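Local atomic coordinates of teichoic acid biosynthesis protein F (Staphylococcus epidermidis, PDB entry 3L7I), a protein that belongs to the teichoic acid biosynthesis proteins and carries a C-terminal domain of the GT-B clan, built on two parallel-sheet halves. Residues A[362-366]-A[395-399]; A[384-390]-A[400-406]. All coordinates share one frame; numbering follows the deposited sequence.

Contact 1. Residues A[362-366]-A[395-399]; sequences GKNYS and NVVPG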
ATOM      1  N   GLY A 362     -20.595  -2.046 -31.042  1.00 53.75           N
ATOM      2  CA  GLY A 362     -20.464  -3.486 -30.999  1.00 54.54           C
ATOM      3  C   GLY A 362     -21.778  -4.229 -30.903  1.00 55.17           C
ATOM      4  O   GLY A 362     -21.809  -5.373 -30.456  1.00 55.94           O
ATOM      5  N   LYS A 363     -22.870  -3.604 -31.328  1.00 55.00           N
ATOM      6  CA  LYS A 363     -24.117  -4.313 -31.256  1.00 55.75           C
ATOM      7  C   LYS A 363     -24.254  -5.183 -32.468  1.00 56.46           C
ATOM      8  O   LYS A 363     -25.021  -6.119 -32.470  1.00 57.38           O
ATOM      9  CB  LYS A 363     -25.306  -3.364 -31.130  1.00 55.51           C
ATOM     10  CG  LYS A 363     -26.112  -3.152 -32.410  1.00 55.67           C
ATOM     11  CD  LYS A 363     -27.540  -2.650 -32.120  1.00 55.92           C
ATOM     12  CE  LYS A 363     -28.259  -2.214 -33.408  1.00 55.99           C
ATOM     13  NZ  LYS A 363     -29.661  -1.684 -33.120  1.00 56.36           N
ATOM     14  N   ASN A 364     -23.471  -4.900 -33.490  1.00 64.13           N
ATOM     15  CA  ASN A 364     -23.795  -5.373 -34.818  1.00 65.28           C
ATOM     16  C   ASN A 364     -22.621  -5.613 -35.683  1.00 67.11           C
ATOM     17  O   ASN A 364     -21.560  -5.037 -35.485  1.00 66.61           O
ATOM     18  CB  ASN A 364     -24.575  -4.291 -35.541  1.00 62.83           C
ATOM     19  CG  ASN A 364     -26.027  -4.523 -35.483  1.00 62.56           C
ATOM     20  OD1 ASN A 364     -26.476  -5.501 -34.877  1.00 63.99           O
ATOM     21  ND2 ASN A 364     -26.796  -3.646 -36.112  1.00 60.98           N
ATOM     22  N   TYR A 365     -22.837  -6.438 -36.692  1.00 58.10           N
ATOM     23  CA  TYR A 365     -22.002  -6.395 -37.868  1.00 58.46           C
ATOM     24  C   TYR A 365     -22.846  -5.681 -38.906  1.00 58.33           C
ATOM     25  O   TYR A 365     -23.774  -6.261 -39.447  1.00 59.10           O
ATOM     26  CB  TYR A 365     -21.634  -7.798 -38.325  1.00 59.90           C
ATOM     27  CG  TYR A 365     -20.988  -7.815 -39.683  1.00 60.60           C
ATOM     28  CD1 TYR A 365     -19.689  -7.341 -39.866  1.00 60.38           C
ATOM     29  CD2 TYR A 365     -21.688  -8.280 -40.796  1.00 61.61           C
ATOM     30  CE1 TYR A 365     -19.100  -7.336 -41.121  1.00 61.23           C
ATOM     31  CE2 TYR A 365     -21.117  -8.279 -42.051  1.00 62.42           C
ATOM     32  CZ  TYR A 365     -19.820  -7.810 -42.213  1.00 62.26           C
ATOM     33  OH  TYR A 365     -19.253  -7.835 -43.475  1.00 63.29           O
ATOM     34  N   SER A 366     -22.557  -4.410 -39.157  1.00 57.46           N
ATOM     35  CA  SER A 366     -23.446  -3.594 -39.979  1.00 57.29           C
ATOM     36  C   SER A 366     -22.879  -2.226 -40.351  1.00 56.58           C
ATOM     37  O   SER A 366     -21.720  -1.900 -40.060  1.00 56.26           O
ATOM     38  CB  SER A 366     -24.790  -3.380 -39.266  1.00 56.96           C
ATOM     39  OG  SER A 366     -24.671  -2.477 -38.160  1.00 55.98           O
ATOM     40  N   ASN A 395     -23.075 -13.025 -33.484  1.00 69.57           N
ATOM     41  CA  ASN A 395     -22.829 -12.241 -34.676  1.00 66.82           C
ATOM     42  C   ASN A 395     -22.105 -13.048 -35.731  1.00 66.91           C
ATOM     43  O   ASN A 395     -21.195 -13.818 -35.425  1.00 67.54           O
ATOM     44  CB  ASN A 395     -22.043 -10.991 -34.331  1.00 63.60           C
ATOM     45  CG  ASN A 395     -22.931  -9.893 -33.847  1.00 60.57           C
ATOM     46  OD1 ASN A 395     -23.702  -9.311 -34.624  1.00 60.28           O
ATOM     47  ND2 ASN A 395     -22.853  -9.598 -32.557  1.00 60.01           N
ATOM     48  N   VAL A 396     -22.525 -12.880 -36.974  1.00 64.91           N
ATOM     49  CA  VAL A 396     -21.990 -13.667 -38.070  1.00 66.38           C
ATOM     50  C   VAL A 396     -21.210 -12.767 -39.001  1.00 65.70           C
ATOM     51  O   VAL A 396     -21.800 -11.964 -39.728  1.00 65.07           O
ATOM     52  CB  VAL A 396     -23.123 -14.323 -38.875  1.00 67.67           C
ATOM     53  CG1 VAL A 396     -22.566 -15.014 -40.082  1.00 69.25           C
ATOM     54  CG2 VAL A 396     -23.896 -15.290 -38.004  1.00 68.67           C
ATOM     55  N   VAL A 397     -19.890 -12.901 -38.986  1.00 65.95           N
ATOM     56  CA  VAL A 397     -19.040 -12.091 -39.857  1.00 65.57           C
ATOM     57  C   VAL A 397     -18.472 -12.917 -41.014  1.00 67.46           C
ATOM     58  O   VAL A 397     -17.853 -13.959 -40.775  1.00 68.81           O
ATOM     59  CB  VAL A 397     -17.849 -11.537 -39.075  1.00 64.65           C
ATOM     60  CG1 VAL A 397     -17.002 -10.623 -39.959  1.00 64.34           C
ATOM     61  CG2 VAL A 397     -18.317 -10.841 -37.807  1.00 63.06           C
ATOM     62  N   PRO A 398     -18.656 -12.453 -42.275  1.00 67.72           N
ATOM     63  CA  PRO A 398     -18.069 -13.191 -43.403  1.00 69.70           C
ATOM     64  C   PRO A 398     -16.583 -12.863 -43.489  1.00 69.82           C
ATOM     65  O   PRO A 398     -16.167 -11.820 -42.971  1.00 68.23           O
ATOM     66  CB  PRO A 398     -18.793 -12.614 -44.631  1.00 69.75           C
ATOM     67  CG  PRO A 398     -19.725 -11.540 -44.127  1.00 67.75           C
ATOM     68  CD  PRO A 398     -19.281 -11.196 -42.726  1.00 66.37           C
ATOM     69  N   GLY A 399     -15.793 -13.732 -44.111  1.00 71.83           N
ATOM     70  CA  GLY A 399     -14.409 -13.404 -44.412  1.00 72.29           C
ATOM     71  C   GLY A 399     -13.391 -13.824 -43.367  1.00 72.41           C
ATOM     72  O   GLY A 399     -13.667 -14.681 -42.524  1.00 72.70           O
TER

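Contact 2. Residues A[384-390]-A[400-406]; sequences RYIWSFK and SAEKVKR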
ATOM      1  N   ARG A 384      -4.645  -8.445 -40.984  1.00 69.99           N
ATOM      2  CA  ARG A 384      -5.345  -9.003 -39.836  1.00 68.90           C
ATOM      3  C   ARG A 384      -6.614  -8.179 -39.553  1.00 66.82           C
ATOM      4  O   ARG A 384      -6.538  -7.052 -39.050  1.00 65.41           O
ATOM      5  CB  ARG A 384      -4.438  -9.083 -38.597  1.00 68.68           C
ATOM      6  CG  ARG A 384      -5.091  -9.818 -37.414  1.00 67.96           C
ATOM      7  CD  ARG A 384      -4.079 -10.420 -36.432  1.00 68.68           C
ATOM      8  NE  ARG A 384      -3.819  -9.585 -35.254  1.00 67.14           N
ATOM      9  CZ  ARG A 384      -4.333  -9.809 -34.041  1.00 66.17           C
ATOM     10  NH1 ARG A 384      -5.149 -10.844 -33.829  1.00 66.55           N
ATOM     11  NH2 ARG A 384      -4.035  -8.993 -33.036  1.00 64.96           N
ATOM     12  N   TYR A 385      -7.777  -8.730 -39.901  1.00 66.80           N
ATOM     13  CA  TYR A 385      -9.045  -8.073 -39.603  1.00 65.05           C
ATOM     14  C   TYR A 385      -9.672  -8.563 -38.293  1.00 64.16           C
ATOM     15  O   TYR A 385      -9.809  -9.776 -38.056  1.00 65.16           O
ATOM     16  CB  TYR A 385     -10.009  -8.228 -40.767  1.00 65.52           C
ATOM     17  CG  TYR A 385      -9.505  -7.565 -42.027  1.00 66.28           C
ATOM     18  CD1 TYR A 385      -9.716  -6.212 -42.259  1.00 65.11           C
ATOM     19  CD2 TYR A 385      -8.809  -8.289 -42.981  1.00 68.35           C
ATOM     20  CE1 TYR A 385      -9.253  -5.596 -43.411  1.00 65.95           C
ATOM     21  CE2 TYR A 385      -8.343  -7.690 -44.140  1.00 69.24           C
ATOM     22  CZ  TYR A 385      -8.564  -6.341 -44.353  1.00 68.03           C
ATOM     23  OH  TYR A 385      -8.094  -5.744 -45.509  1.00 69.08           O
ATOM     24  N   ILE A 386     -10.033  -7.602 -37.437  1.00 62.46           N
ATOM     25  CA  ILE A 386     -10.657  -7.899 -36.158  1.00 61.62           C
ATOM     26  C   ILE A 386     -11.980  -7.150 -36.023  1.00 60.25           C
ATOM     27  O   ILE A 386     -12.047  -5.954 -36.302  1.00 59.37           O
ATOM     28  CB  ILE A 386      -9.722  -7.521 -35.015  1.00 61.10           C
ATOM     29  CG1 ILE A 386      -8.416  -8.301 -35.147  1.00 62.61           C
ATOM     30  CG2 ILE A 386     -10.352  -7.851 -33.683  1.00 60.42           C
ATOM     31  CD1 ILE A 386      -7.256  -7.757 -34.327  1.00 62.33           C
ATOM     32  N   TRP A 387     -13.041  -7.849 -35.619  1.00 60.25           N
ATOM     33  CA  TRP A 387     -14.320  -7.201 -35.268  1.00 59.08           C
ATOM     34  C   TRP A 387     -14.632  -7.274 -33.758  1.00 58.43           C
ATOM     35  O   TRP A 387     -14.440  -8.304 -33.107  1.00 59.17           O
ATOM     36  CB  TRP A 387     -15.475  -7.792 -36.078  1.00 59.67           C
ATOM     37  CG  TRP A 387     -15.697  -7.093 -37.399  1.00 59.63           C
ATOM     38  CD1 TRP A 387     -15.016  -7.296 -38.577  1.00 60.69           C
ATOM     39  CD2 TRP A 387     -16.666  -6.084 -37.672  1.00 58.67           C
ATOM     40  NE1 TRP A 387     -15.500  -6.465 -39.559  1.00 60.39           N
ATOM     41  CE2 TRP A 387     -16.509  -5.709 -39.028  1.00 59.14           C
ATOM     42  CE3 TRP A 387     -17.655  -5.468 -36.911  1.00 57.61           C
ATOM     43  CZ2 TRP A 387     -17.296  -4.737 -39.623  1.00 58.52           C
ATOM     44  CZ3 TRP A 387     -18.439  -4.510 -37.506  1.00 57.04           C
ATOM     45  CH2 TRP A 387     -18.257  -4.151 -38.849  1.00 57.46           C
ATOM     46  N   SER A 388     -15.119  -6.175 -33.195  1.00 57.20           N
ATOM     47  CA  SER A 388     -15.443  -6.136 -31.776  1.00 56.70           C
ATOM     48  C   SER A 388     -16.951  -6.124 -31.604  1.00 56.46           C
ATOM     49  O   SER A 388     -17.615  -5.354 -32.271  1.00 55.96           O
ATOM     50  CB  SER A 388     -14.815  -4.893 -31.168  1.00 55.73           C
ATOM     51  OG  SER A 388     -15.639  -4.329 -30.169  1.00 55.03           O
ATOM     52  N   PHE A 389     -17.488  -6.982 -30.734  1.00 56.95           N
ATOM     53  CA  PHE A 389     -18.944  -7.098 -30.482  1.00 57.00           C
ATOM     54  C   PHE A 389     -19.229  -7.179 -28.984  1.00 56.95           C
ATOM     55  O   PHE A 389     -18.324  -7.452 -28.205  1.00 57.10           O
ATOM     56  CB  PHE A 389     -19.530  -8.364 -31.144  1.00 58.23           C
ATOM     57  CG  PHE A 389     -19.306  -8.430 -32.623  1.00 58.56           C
ATOM     58  CD1 PHE A 389     -20.136  -7.751 -33.491  1.00 58.16           C
ATOM     59  CD2 PHE A 389     -18.250  -9.149 -33.143  1.00 59.42           C
ATOM     60  CE1 PHE A 389     -19.931  -7.792 -34.842  1.00 58.58           C
ATOM     61  CE2 PHE A 389     -18.038  -9.187 -34.498  1.00 59.90           C
ATOM     62  CZ  PHE A 389     -18.892  -8.503 -35.352  1.00 59.46           C
ATOM     63  N   LYS A 390     -20.474  -6.962 -28.569  1.00 56.91           N
ATOM     64  CA  LYS A 390     -20.819  -7.187 -27.177  1.00 57.21           C
ATOM     65  C   LYS A 390     -20.934  -8.667 -26.975  1.00 58.52           C
ATOM     66  O   LYS A 390     -20.512  -9.199 -25.961  1.00 59.39           O
ATOM     67  CB  LYS A 390     -22.140  -6.533 -26.804  1.00 57.03           C
ATOM     68  CG  LYS A 390     -22.163  -5.054 -27.015  1.00 55.93           C
ATOM     69  CD  LYS A 390     -23.351  -4.453 -26.295  1.00 56.01           C
ATOM     70  CE  LYS A 390     -23.969  -3.292 -27.090  1.00 55.38           C
ATOM     71  NZ  LYS A 390     -25.462  -3.140 -26.829  1.00 55.93           N
ATOM     72  N   SER A 400     -12.213 -13.203 -43.409  1.00 72.69           N
ATOM     73  CA  SER A 400     -11.061 -13.692 -42.655  1.00 73.81           C
ATOM     74  C   SER A 400     -10.933 -13.108 -41.256  1.00 71.89           C
ATOM     75  O   SER A 400      -9.960 -13.384 -40.558  1.00 72.67           O
ATOM     76  CB  SER A 400      -9.773 -13.402 -43.425  1.00 75.60           C
ATOM     77  OG  SER A 400      -9.528 -12.004 -43.490  1.00 74.18           O
ATOM     78  N   ALA A 401     -11.895 -12.297 -40.844  1.00 69.03           N
ATOM     79  CA  ALA A 401     -11.767 -11.582 -39.576  1.00 67.24           C
ATOM     80  C   ALA A 401     -11.915 -12.515 -38.387  1.00 67.44           C
ATOM     81  O   ALA A 401     -12.645 -13.517 -38.464  1.00 68.43           O
ATOM     82  CB  ALA A 401     -12.793 -10.459 -39.495  1.00 65.38           C
ATOM     83  N   GLU A 402     -11.210 -12.195 -37.300  1.00 76.52           N
ATOM     84  CA  GLU A 402     -11.466 -12.846 -36.028  1.00 76.86           C
ATOM     85  C   GLU A 402     -12.281 -11.880 -35.209  1.00 74.81           C
ATOM     86  O   GLU A 402     -12.154 -10.662 -35.377  1.00 73.10           O
ATOM     87  CB  GLU A 402     -10.175 -13.208 -35.304  1.00 77.91           C
ATOM     88  CG  GLU A 402      -9.062 -12.216 -35.495  1.00 77.31           C
ATOM     89  CD  GLU A 402      -7.981 -12.308 -34.400  1.00 77.87           C
ATOM     90  OE1 GLU A 402      -6.917 -12.937 -34.659  1.00 79.97           O
ATOM     91  OE2 GLU A 402      -8.197 -11.744 -33.286  1.00 76.43           O
ATOM     92  N   LYS A 403     -13.144 -12.403 -34.344  1.00 64.45           N
ATOM     93  CA  LYS A 403     -13.957 -11.514 -33.511  1.00 62.79           C
ATOM     94  C   LYS A 403     -13.623 -11.528 -32.010  1.00 62.33           C
ATOM     95  O   LYS A 403     -13.353 -12.585 -31.444  1.00 63.44           O
ATOM     96  CB  LYS A 403     -15.465 -11.703 -33.764  1.00 62.74           C
ATOM     97  CG  LYS A 403     -15.941 -13.025 -34.362  1.00 64.47           C
ATOM     98  CD  LYS A 403     -17.333 -12.831 -34.932  1.00 64.23           C
ATOM     99  CE  LYS A 403     -18.000 -14.121 -35.309  1.00 65.95           C
ATOM    100  NZ  LYS A 403     -18.277 -14.964 -34.124  1.00 66.58           N
ATOM    101  N   VAL A 404     -13.631 -10.346 -31.384  1.00 60.83           N
ATOM    102  CA  VAL A 404     -13.385 -10.215 -29.942  1.00 60.36           C
ATOM    103  C   VAL A 404     -14.593  -9.714 -29.141  1.00 59.46           C
ATOM    104  O   VAL A 404     -15.471  -9.034 -29.670  1.00 58.77           O
ATOM    105  CB  VAL A 404     -12.265  -9.230 -29.668  1.00 59.59           C
ATOM    106  CG1 VAL A 404     -11.020  -9.655 -30.385  1.00 60.60           C
ATOM    107  CG2 VAL A 404     -12.687  -7.855 -30.118  1.00 58.31           C
ATOM    108  N   LYS A 405     -14.606 -10.020 -27.845  1.00 59.58           N
ATOM    109  CA  LYS A 405     -15.655  -9.544 -26.939  1.00 58.95           C
ATOM    110  C   LYS A 405     -15.246  -8.246 -26.197  1.00 57.75           C
ATOM    111  O   LYS A 405     -14.093  -8.070 -25.772  1.00 57.69           O
ATOM    112  CB  LYS A 405     -16.022 -10.654 -25.949  1.00 60.03           C
ATOM    113  CG  LYS A 405     -17.118 -10.300 -24.977  1.00 59.74           C
ATOM    114  CD  LYS A 405     -17.665 -11.514 -24.264  1.00 61.11           C
ATOM    115  CE  LYS A 405     -18.885 -11.147 -23.418  1.00 61.02           C
ATOM    116  NZ  LYS A 405     -19.238 -12.214 -22.440  1.00 62.45           N
ATOM    117  N   ARG A 406     -16.183  -7.328 -26.036  1.00 66.34           N
ATOM    118  CA  ARG A 406     -15.838  -6.084 -25.382  1.00 64.14           C
ATOM    119  C   ARG A 406     -15.332  -6.318 -23.972  1.00 63.66           C
ATOM    120  O   ARG A 406     -15.877  -7.131 -23.243  1.00 64.59           O
ATOM    121  CB  ARG A 406     -17.038  -5.161 -25.349  1.00 61.60           C
ATOM    122  CG  ARG A 406     -17.003  -4.114 -26.396  1.00 59.71           C
ATOM    123  CD  ARG A 406     -18.229  -3.279 -26.300  1.00 57.59           C
ATOM    124  NE  ARG A 406     -18.054  -2.015 -27.004  1.00 55.93           N
ATOM    125  CZ  ARG A 406     -18.286  -0.828 -26.462  1.00 54.91           C
ATOM    126  NH1 ARG A 406     -18.100   0.273 -27.189  1.00 53.89           N
ATOM    127  NH2 ARG A 406     -18.725  -0.751 -25.208  1.00 55.33           N
TER

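Contact 1. Residues A[362-366]-A[395-399]
Tyr-365 lies against Pro-398 and Val-397 in a surface contact between two loops at one side of a parallel sheet: 362-366 leads from strand 354-358 into helix 367-379, whereas loop segment 395-399 belongs to the connection between strands 384-389 and 402-405. The touching parts run in nearly the same direction, 15° apart, and meet mainly through one buried phenol. With CG anti to the backbone N (chi1 169°), the Tyr-365 ring extends along the second loop and meets three consecutive residues obliquely. Its CD2 lies 3.8 Å from Val-396 O, while CE1 is 4.1 Å from Val-397 CG1, the valine side chain crossing the tyrosine at about a right angle. Farther out, the pyrrolidine of Pro-398 comes from the opposite direction, its CD 3.5 Å from Tyr-365 CZ. The phenol OH lies beside this proline and is hydrogen-bonded to Glu-374, which fixes the outer end of the ring. At the start of 395-399, the Asn-395 side chain faces the backbone at Asn-364 and Tyr-365, with OD1 3.6 Å from Tyr-365 N. Helix 367-379 borders the contact through Tyr-373, whose OH is hydrogen-bonded to Pro-398 O and whose side chain touches both Tyr-365 and Val-397, while Trp-387 and Phe-389 of strand 384-389 pack against the same two residues.

Contact 2. Residues A[384-390]-A[400-406]
Glu-402 N donates to Tyr-385 O and Glu-402 O accepts from Trp-387 N (3.0 Å), the first two of five backbone hydrogen bonds that join strand 384-389 to strand 402-405 in parallel register. Val-404 repeats the pattern: its N donates to Trp-387 O at 2.8 Å and its O receives Phe-389 N. Arg-406 N closes the series on Phe-389 O just past the second strand. CA-H...O contacts converge on four of the same carbonyl oxygens, among them Ile-386 CA to Glu-402 O at 3.2 Å. The pairing sets the outermost strand of a parallel, Rossmann-like sheet in a GT-B-type domain; on its inner side, strand 384-389 is bonded to strand 354-358.

Apolar contacts divide between the two faces. On one, Ile-386 CG2 meets Val-404 CG1 at 3.8 Å, beneath helix 409-417. On the other, Ala-401 CB sits at the edge of the Trp-387 indole, 4.0 Å from CD1, and Lys-403 CB lies at the edge of the Phe-389 ring, 3.7 Å from CE2.

Charged groups meet at the start of the pair. Arg-384 NH1 forms a salt bridge with Glu-402 OE1 (2.9 Å), a weak hydrogen bond at 128° with guanidinium and carboxylate planes 77° apart. A bend at chi3 (97°) lays the guanidinium over Ile-386 CD1, 3.5 Å from its plane, and NH2 makes a second salt bridge with Glu-417. At the far end, Glu-358 takes both Arg-406 NE, in a salt bridge, and Ser-388 OG, in a hydrogen bond.

In the fold
The segments of the two contacts alternate along the chain, with the contact centres about 8 Å apart. Contact 2 is partly buried and belongs to the sheet itself, held by regular backbone hydrogen bonds with side chains on both faces; contact 1 lies at the surface and rests on loop side chains around one aromatic ring. Segment 395-399 is part of the connection between the strands of contact 2, so that contact 1 brings this connection against the loop after strand 354-358. They meet directly where Gly-362 O probably accepts a hydrogen bond from Lys-390 N, and where Phe-389 CE1 packs against Asn-364 O. Tyr-373 of helix 367-379 serves both, touching Tyr-365 and Trp-387.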